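Local coordinates for translocator protein BipD (Burkholderia pseudomallei, PDB 3NFT) that is required for epithelial-cell invasion and intracellular survival, and probably regulates secretion of the type III effectors BipB and BipC and their insertion into the target membrane, at residues Ala91-Leu103 with Asn276-Ile290. Residues are numbered along the deposited sequence; the frame is centred on the assembly and turned at random.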
ATOM      1  N   ALA A  91      -1.673 -20.405   9.100  1.00 13.87           N
ATOM      2  CA  ALA A  91      -1.924 -19.573  10.272  1.00 13.15           C
ATOM      3  C   ALA A  91      -1.657 -18.101   9.971  1.00 12.46           C
ATOM      4  O   ALA A  91      -2.402 -17.206  10.387  1.00 13.25           O
ATOM      5  CB  ALA A  91      -1.092 -20.060  11.451  1.00 13.22           C
ATOM      6  N   GLN A  92      -0.590 -17.847   9.215  1.00 11.79           N
ATOM      7  CA  GLN A  92      -0.266 -16.483   8.839  1.00 12.12           C
ATOM      8  C   GLN A  92      -1.348 -15.878   7.954  1.00 13.58           C
ATOM      9  O   GLN A  92      -1.766 -14.730   8.152  1.00 13.33           O
ATOM     10  CB  GLN A  92       1.061 -16.440   8.109  1.00 11.45           C
ATOM     11  CG  GLN A  92       2.279 -16.679   8.940  1.00 11.59           C
ATOM     12  CD  GLN A  92       3.544 -16.755   8.095  1.00 12.66           C
ATOM     13  OE1 GLN A  92       3.559 -17.420   7.059  1.00 12.19           O
ATOM     14  NE2 GLN A  92       4.633 -16.091   8.559  1.00 13.20           N
ATOM     15  N   ARG A  93      -1.775 -16.636   6.947  1.00 14.37           N
ATOM     16  CA  ARG A  93      -2.834 -16.160   6.045  1.00 16.59           C
ATOM     17  C   ARG A  93      -4.122 -15.876   6.809  1.00 16.92           C
ATOM     18  O   ARG A  93      -4.797 -14.868   6.568  1.00 17.28           O
ATOM     19  CB  ARG A  93      -3.094 -17.183   4.933  1.00 17.79           C
ATOM     20  CG  ARG A  93      -4.047 -16.642   3.856  1.00 22.59           C
ATOM     21  CD  ARG A  93      -4.201 -17.568   2.647  1.00 27.97           C
ATOM     22  NE  ARG A  93      -5.057 -16.955   1.612  1.00 33.46           N
ATOM     23  CZ  ARG A  93      -4.636 -16.348   0.497  1.00 35.80           C
ATOM     24  NH1 ARG A  93      -3.344 -16.244   0.194  1.00 36.30           N
ATOM     25  NH2 ARG A  93      -5.535 -15.848  -0.349  1.00 37.57           N
ATOM     26  N   ASN A  94      -4.470 -16.780   7.721  1.00 17.28           N
ATOM     27  CA  ASN A  94      -5.690 -16.620   8.526  1.00 18.00           C
ATOM     28  C   ASN A  94      -5.637 -15.322   9.333  1.00 17.04           C
ATOM     29  O   ASN A  94      -6.630 -14.591   9.406  1.00 18.07           O
ATOM     30  CB  ASN A  94      -5.886 -17.801   9.475  1.00 18.58           C
ATOM     31  CG  ASN A  94      -6.369 -19.078   8.785  1.00 22.05           C
ATOM     32  OD1 ASN A  94      -6.351 -20.147   9.402  1.00 27.15           O
ATOM     33  ND2 ASN A  94      -6.796 -18.984   7.531  1.00 24.28           N
ATOM     34  N   LEU A  95      -4.487 -15.028   9.931  1.00 15.78           N
ATOM     35  CA  LEU A  95      -4.352 -13.812  10.728  1.00 15.21           C
ATOM     36  C   LEU A  95      -4.477 -12.567   9.833  1.00 15.20           C
ATOM     37  O   LEU A  95      -5.119 -11.595  10.182  1.00 16.41           O
ATOM     38  CB  LEU A  95      -3.035 -13.817  11.509  1.00 15.37           C
ATOM     39  CG  LEU A  95      -2.702 -12.589  12.369  1.00 15.56           C
ATOM     40  CD1 LEU A  95      -3.869 -12.170  13.266  1.00 17.92           C
ATOM     41  CD2 LEU A  95      -1.446 -12.832  13.215  1.00 16.03           C
ATOM     42  N   LEU A  96      -3.834 -12.586   8.680  1.00 15.59           N
ATOM     43  CA  LEU A  96      -3.997 -11.468   7.736  1.00 15.57           C
ATOM     44  C   LEU A  96      -5.453 -11.277   7.313  1.00 17.16           C
ATOM     45  O   LEU A  96      -5.936 -10.156   7.226  1.00 17.27           O
ATOM     46  CB  LEU A  96      -3.090 -11.650   6.508  1.00 15.87           C
ATOM     47  CG  LEU A  96      -1.588 -11.490   6.745  1.00 14.90           C
ATOM     48  CD1 LEU A  96      -0.794 -11.628   5.438  1.00 16.94           C
ATOM     49  CD2 LEU A  96      -1.231 -10.184   7.400  1.00 16.92           C
ATOM     50  N   GLU A  97      -6.147 -12.373   7.064  1.00 19.04           N
ATOM     51  CA  GLU A  97      -7.565 -12.304   6.678  1.00 21.19           C
ATOM     52  C   GLU A  97      -8.401 -11.643   7.780  1.00 21.42           C
ATOM     53  O   GLU A  97      -9.295 -10.836   7.494  1.00 21.61           O
ATOM     54  CB  GLU A  97      -8.091 -13.700   6.324  1.00 22.29           C
ATOM     55  CG  GLU A  97      -7.557 -14.188   4.983  1.00 26.77           C
ATOM     56  CD  GLU A  97      -7.935 -15.629   4.645  1.00 32.39           C
ATOM     57  OE1 GLU A  97      -8.573 -16.313   5.478  1.00 36.60           O
ATOM     58  OE2 GLU A  97      -7.595 -16.078   3.529  1.00 36.78           O
ATOM     59  N   ARG A  98      -8.103 -11.966   9.043  1.00 21.75           N
ATOM     60  CA  ARG A  98      -8.815 -11.340  10.170  1.00 22.54           C
ATOM     61  C   ARG A  98      -8.524  -9.856  10.267  1.00 22.12           C
ATOM     62  O   ARG A  98      -9.427  -9.067  10.521  1.00 22.06           O
ATOM     63  CB  ARG A  98      -8.476 -12.033  11.495  1.00 23.48           C
ATOM     64  CG  ARG A  98      -8.903 -13.481  11.501  1.00 27.16           C
ATOM     65  CD  ARG A  98      -9.022 -14.081  12.893  1.00 31.11           C
ATOM     66  NE  ARG A  98      -7.764 -14.150  13.631  1.00 33.11           N
ATOM     67  CZ  ARG A  98      -6.827 -15.096  13.480  1.00 35.09           C
ATOM     68  NH1 ARG A  98      -6.949 -16.076  12.583  1.00 36.59           N
ATOM     69  NH2 ARG A  98      -5.740 -15.055  14.227  1.00 34.85           N
ATOM     70  N   LEU A  99      -7.264  -9.480  10.061  1.00 21.69           N
ATOM     71  CA  LEU A  99      -6.867  -8.065  10.069  1.00 21.18           C
ATOM     72  C   LEU A  99      -7.534  -7.292   8.938  1.00 22.71           C
ATOM     73  O   LEU A  99      -7.999  -6.162   9.131  1.00 23.25           O
ATOM     74  CB  LEU A  99      -5.342  -7.935  10.010  1.00 20.33           C
ATOM     75  CG  LEU A  99      -4.606  -8.426  11.266  1.00 19.54           C
ATOM     76  CD1 LEU A  99      -3.113  -8.651  11.000  1.00 20.00           C
ATOM     77  CD2 LEU A  99      -4.784  -7.425  12.426  1.00 21.50           C
ATOM     78  N   GLU A 100      -7.611  -7.911   7.765  1.00 23.88           N
ATOM     79  CA  GLU A 100      -8.249  -7.304   6.606  1.00 26.66           C
ATOM     80  C   GLU A 100      -9.731  -7.059   6.896  1.00 28.07           C
ATOM     81  O   GLU A 100     -10.284  -5.995   6.579  1.00 28.70           O
ATOM     82  CB  GLU A 100      -8.071  -8.201   5.388  1.00 27.27           C
ATOM     83  CG  GLU A 100      -8.758  -7.683   4.137  1.00 31.58           C
ATOM     84  CD  GLU A 100      -8.452  -8.520   2.908  1.00 35.62           C
ATOM     85  OE1 GLU A 100      -7.645  -9.479   2.990  1.00 37.06           O
ATOM     86  OE2 GLU A 100      -9.056  -8.222   1.858  1.00 39.53           O
ATOM     87  N   THR A 101     -10.372  -8.042   7.508  1.00 29.71           N
ATOM     88  CA  THR A 101     -11.775  -7.903   7.898  1.00 31.58           C
ATOM     89  C   THR A 101     -11.966  -6.753   8.893  1.00 33.81           C
ATOM     90  O   THR A 101     -12.919  -5.978   8.763  1.00 33.98           O
ATOM     91  CB  THR A 101     -12.323  -9.225   8.453  1.00 31.44           C
ATOM     92  OG1 THR A 101     -12.211 -10.229   7.437  1.00 31.32           O
ATOM     93  CG2 THR A 101     -13.786  -9.085   8.865  1.00 32.29           C
ATOM     94  N   GLU A 102     -11.056  -6.636   9.861  1.00 36.31           N
ATOM     95  CA  GLU A 102     -11.025  -5.498  10.795  1.00 38.67           C
ATOM     96  C   GLU A 102     -10.947  -4.147  10.071  1.00 39.64           C
ATOM     97  O   GLU A 102     -11.568  -3.174  10.512  1.00 39.66           O
ATOM     98  CB  GLU A 102      -9.827  -5.617  11.748  1.00 39.55           C
ATOM     99  CG  GLU A 102     -10.101  -6.255  13.092  1.00 42.54           C
ATOM    100  CD  GLU A 102      -9.936  -5.275  14.246  1.00 45.73           C
ATOM    101  OE1 GLU A 102      -9.049  -5.511  15.093  1.00 48.00           O
ATOM    102  OE2 GLU A 102     -10.681  -4.267  14.302  1.00 47.39           O
ATOM    103  N   LEU A 103     -10.180  -4.097   8.978  1.00 40.53           N
ATOM    104  CA  LEU A 103      -9.970  -2.870   8.188  1.00 41.37           C
ATOM    105  C   LEU A 103     -11.104  -2.505   7.223  1.00 43.04           C
ATOM    106  O   LEU A 103     -11.202  -1.352   6.794  1.00 42.83           O
ATOM    107  CB  LEU A 103      -8.671  -2.979   7.373  1.00 41.03           C
ATOM    108  CG  LEU A 103      -7.375  -2.656   8.103  1.00 40.59           C
ATOM    109  CD1 LEU A 103      -6.174  -3.281   7.373  1.00 39.97           C
ATOM    110  CD2 LEU A 103      -7.216  -1.135   8.257  1.00 39.24           C
ATOM    111  N   ASN A 276       9.661 -14.706   7.953  1.00 11.12           N
ATOM    112  CA  ASN A 276       8.786 -14.863   9.104  1.00 10.89           C
ATOM    113  C   ASN A 276       8.883 -13.674  10.054  1.00 10.76           C
ATOM    114  O   ASN A 276       7.892 -13.262  10.613  1.00 11.00           O
ATOM    115  CB  ASN A 276       9.106 -16.150   9.844  1.00 10.08           C
ATOM    116  CG  ASN A 276       8.525 -17.381   9.158  1.00  9.93           C
ATOM    117  OD1 ASN A 276       7.575 -17.277   8.370  1.00 12.52           O
ATOM    118  ND2 ASN A 276       9.020 -18.567   9.543  1.00 13.67           N
ATOM    119  N   SER A 277      10.089 -13.136  10.238  1.00 12.26           N
ATOM    120  CA  SER A 277      10.286 -11.900  10.995  1.00 13.86           C
ATOM    121  C   SER A 277       9.547 -10.735  10.340  1.00 13.98           C
ATOM    122  O   SER A 277       8.843  -9.979  11.012  1.00 14.47           O
ATOM    123  CB  SER A 277      11.781 -11.609  11.155  1.00 15.12           C
ATOM    124  OG  SER A 277      11.987 -10.376  11.820  1.00 20.75           O
ATOM    125  N   ASN A 278       9.683 -10.604   9.009  1.00 13.66           N
ATOM    126  CA  ASN A 278       8.933  -9.591   8.259  1.00 14.17           C
ATOM    127  C   ASN A 278       7.413  -9.732   8.435  1.00 13.48           C
ATOM    128  O   ASN A 278       6.695  -8.732   8.546  1.00 14.25           O
ATOM    129  CB  ASN A 278       9.290  -9.628   6.769  1.00 15.18           C
ATOM    130  CG  ASN A 278      10.619  -8.945   6.460  1.00 16.96           C
ATOM    131  OD1 ASN A 278      11.188  -8.242   7.307  1.00 21.32           O
ATOM    132  ND2 ASN A 278      11.097  -9.095   5.213  1.00 21.61           N
ATOM    133  N   PHE A 279       6.913 -10.966   8.480  1.00 12.49           N
ATOM    134  CA  PHE A 279       5.496 -11.176   8.692  1.00 12.24           C
ATOM    135  C   PHE A 279       5.072 -10.664  10.075  1.00 12.40           C
ATOM    136  O   PHE A 279       4.094  -9.937  10.210  1.00 12.84           O
ATOM    137  CB  PHE A 279       5.083 -12.642   8.570  1.00 12.98           C
ATOM    138  CG  PHE A 279       3.651 -12.864   8.922  1.00 12.59           C
ATOM    139  CD1 PHE A 279       2.647 -12.747   7.962  1.00 13.83           C
ATOM    140  CD2 PHE A 279       3.280 -13.163  10.227  1.00 14.28           C
ATOM    141  CE1 PHE A 279       1.314 -12.927   8.291  1.00 14.81           C
ATOM    142  CE2 PHE A 279       1.923 -13.348  10.547  1.00 13.68           C
ATOM    143  CZ  PHE A 279       0.957 -13.202   9.584  1.00 15.13           C
ATOM    144  N   ASP A 280       5.827 -11.052  11.088  1.00 13.01           N
ATOM    145  CA  ASP A 280       5.527 -10.595  12.446  1.00 13.56           C
ATOM    146  C   ASP A 280       5.508  -9.060  12.514  1.00 14.35           C
ATOM    147  O   ASP A 280       4.617  -8.464  13.135  1.00 14.77           O
ATOM    148  CB  ASP A 280       6.531 -11.186  13.418  1.00 14.78           C
ATOM    149  CG  ASP A 280       6.332 -12.678  13.634  1.00 16.17           C
ATOM    150  OD1 ASP A 280       7.124 -13.271  14.406  1.00 20.45           O
ATOM    151  OD2 ASP A 280       5.368 -13.264  13.078  1.00 17.05           O
ATOM    152  N   ASN A 281       6.488  -8.421  11.885  1.00 14.39           N
ATOM    153  CA  ASN A 281       6.531  -6.959  11.828  1.00 16.26           C
ATOM    154  C   ASN A 281       5.350  -6.369  11.079  1.00 15.66           C
ATOM    155  O   ASN A 281       4.779  -5.361  11.498  1.00 16.03           O
ATOM    156  CB  ASN A 281       7.812  -6.483  11.164  1.00 17.12           C
ATOM    157  CG  ASN A 281       9.030  -6.666  12.032  1.00 21.50           C
ATOM    158  OD1 ASN A 281       8.925  -6.876  13.243  1.00 26.62           O
ATOM    159  ND2 ASN A 281      10.203  -6.586  11.417  1.00 24.51           N
ATOM    160  N   LEU A 282       4.965  -7.001   9.976  1.00 15.48           N
ATOM    161  CA  LEU A 282       3.766  -6.598   9.233  1.00 15.89           C
ATOM    162  C   LEU A 282       2.510  -6.613  10.100  1.00 15.33           C
ATOM    163  O   LEU A 282       1.735  -5.656  10.104  1.00 14.84           O
ATOM    164  CB  LEU A 282       3.566  -7.467   7.990  1.00 15.94           C
ATOM    165  CG  LEU A 282       2.290  -7.293   7.148  1.00 18.31           C
ATOM    166  CD1 LEU A 282       2.183  -5.870   6.554  1.00 19.42           C
ATOM    167  CD2 LEU A 282       2.213  -8.365   6.032  1.00 18.49           C
ATOM    168  N   VAL A 283       2.335  -7.684  10.855  1.00 14.74           N
ATOM    169  CA  VAL A 283       1.186  -7.784  11.740  1.00 15.62           C
ATOM    170  C   VAL A 283       1.237  -6.692  12.805  1.00 15.56           C
ATOM    171  O   VAL A 283       0.212  -6.087  13.121  1.00 16.38           O
ATOM    172  CB  VAL A 283       1.091  -9.167  12.405  1.00 16.05           C
ATOM    173  CG1 VAL A 283       0.030  -9.144  13.546  1.00 18.23           C
ATOM    174  CG2 VAL A 283       0.788 -10.193  11.365  1.00 18.37           C
ATOM    175  N   LYS A 284       2.422  -6.456  13.383  1.00 15.23           N
ATOM    176  CA  LYS A 284       2.566  -5.404  14.405  1.00 16.05           C
ATOM    177  C   LYS A 284       2.253  -4.015  13.832  1.00 16.51           C
ATOM    178  O   LYS A 284       1.596  -3.195  14.473  1.00 17.93           O
ATOM    179  CB  LYS A 284       3.965  -5.448  15.016  1.00 17.53           C
ATOM    180  CG  LYS A 284       4.197  -6.662  15.923  1.00 19.08           C
ATOM    181  CD  LYS A 284       5.645  -6.825  16.329  1.00 22.81           C
ATOM    182  CE  LYS A 284       5.851  -8.142  17.083  1.00 23.01           C
ATOM    183  NZ  LYS A 284       7.219  -8.255  17.666  1.00 24.36           N
ATOM    184  N   VAL A 285       2.691  -3.766  12.599  1.00 16.67           N
ATOM    185  CA  VAL A 285       2.366  -2.522  11.902  1.00 16.66           C
ATOM    186  C   VAL A 285       0.863  -2.381  11.647  1.00 16.58           C
ATOM    187  O   VAL A 285       0.263  -1.350  11.936  1.00 17.82           O
ATOM    188  CB  VAL A 285       3.160  -2.382  10.573  1.00 16.86           C
ATOM    189  CG1 VAL A 285       2.599  -1.251   9.724  1.00 18.88           C
ATOM    190  CG2 VAL A 285       4.619  -2.138  10.906  1.00 17.94           C
ATOM    191  N   LEU A 286       0.246  -3.427  11.130  1.00 16.36           N
ATOM    192  CA  LEU A 286      -1.174  -3.398  10.818  1.00 16.57           C
ATOM    193  C   LEU A 286      -2.032  -3.246  12.079  1.00 16.98           C
ATOM    194  O   LEU A 286      -3.015  -2.506  12.066  1.00 17.04           O
ATOM    195  CB  LEU A 286      -1.584  -4.664  10.070  1.00 16.76           C
ATOM    196  CG  LEU A 286      -1.096  -4.859   8.630  1.00 16.70           C
ATOM    197  CD1 LEU A 286      -1.439  -6.301   8.173  1.00 16.97           C
ATOM    198  CD2 LEU A 286      -1.712  -3.836   7.707  1.00 17.98           C
ATOM    199  N   SER A 287      -1.632  -3.919  13.163  1.00 18.00           N
ATOM    200  CA  SER A 287      -2.360  -3.832  14.422  1.00 19.48           C
ATOM    201  C   SER A 287      -2.292  -2.430  14.980  1.00 19.48           C
ATOM    202  O   SER A 287      -3.303  -1.891  15.438  1.00 19.08           O
ATOM    203  CB  SER A 287      -1.777  -4.826  15.422  1.00 20.45           C
ATOM    204  OG  SER A 287      -1.962  -6.100  14.887  1.00 25.12           O
ATOM    205  N   GLY A 288      -1.102  -1.824  14.927  1.00 19.20           N
ATOM    206  CA  GLY A 288      -0.927  -0.446  15.361  1.00 19.33           C
ATOM    207  C   GLY A 288      -1.729   0.527  14.529  1.00 19.42           C
ATOM    208  O   GLY A 288      -2.345   1.462  15.072  1.00 21.37           O
ATOM    209  N   ALA A 289      -1.726   0.320  13.209  1.00 18.83           N
ATOM    210  CA  ALA A 289      -2.536   1.132  12.291  1.00 18.80           C
ATOM    211  C   ALA A 289      -4.023   1.059  12.628  1.00 20.21           C
ATOM    212  O   ALA A 289      -4.703   2.073  12.686  1.00 19.91           O
ATOM    213  CB  ALA A 289      -2.303   0.710  10.816  1.00 19.20           C
ATOM    214  N   ILE A 290      -4.518  -0.155  12.822  1.00 21.01           N
ATOM    215  CA  ILE A 290      -5.922  -0.370  13.166  1.00 23.19           C
ATOM    216  C   ILE A 290      -6.272   0.296  14.492  1.00 24.63           C
ATOM    217  O   ILE A 290      -7.345   0.897  14.624  1.00 26.19           O
ATOM    218  CB  ILE A 290      -6.243  -1.875  13.230  1.00 22.70           C
ATOM    219  CG1 ILE A 290      -6.257  -2.452  11.811  1.00 23.52           C
ATOM    220  CG2 ILE A 290      -7.586  -2.118  13.939  1.00 23.83           C
ATOM    221  CD1 ILE A 290      -6.153  -3.988  11.759  1.00 24.92           C
TER
HETATM  222  O   HOH W   1       6.008 -15.381  11.189  1.00 13.46           O
HETATM  223  O   HOH W   2       6.184 -17.049   5.908  1.00 20.43           O
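Gln92 lies across the ring of Phe279, its CG 3.6 Å from the ring centroid and almost on the normal, a CH-pi contact made with the aliphatic part of a polar side chain. With CG beside the backbone N (chi1 -72°) and the chain extended beyond it, the amide is carried along the ring face to its CB end, where NE2 lies 3.4 Å from Phe279 CG. There NE2 gives OD1 of Asn276 a weak, bent hydrogen bond of 3.2 Å, the two amide planes being 76° apart. Two waters complete the link: one, weakly held by Gln92 NE2, donates to Asn276 O, and the other donates to both Gln92 OE1 and Asn276 OD1. Asn276 ND2 bonds to Glu44 OE2, which probably fixes this amide's rotation.

Beyond the ring, whose edge Leu96 CG meets 3.6 Å from Phe279 CE1, the interface is mainly aliphatic. Leu99 is a knob in the hole formed by Val283, Leu286, Ser287 and Ile290, with CD2 3.8 Å from Ile290 CD1. Leu95 CD2 reaches Val283 CG2 at 3.9 Å, Leu103 CG packs on Ile290 CG1 (3.9 Å), and the Glu102 carboxylate rests against Ile290 CG2. Leu33 and Ile137 extend the packing.

The nearly parallel helices, at 20°, thus join helix 76-103, probably part of the intramolecular-chaperone domain, to the predicted coiled coil through an apolar seam whose polar end is held by one weak direct bond, two bridging waters and Glu44.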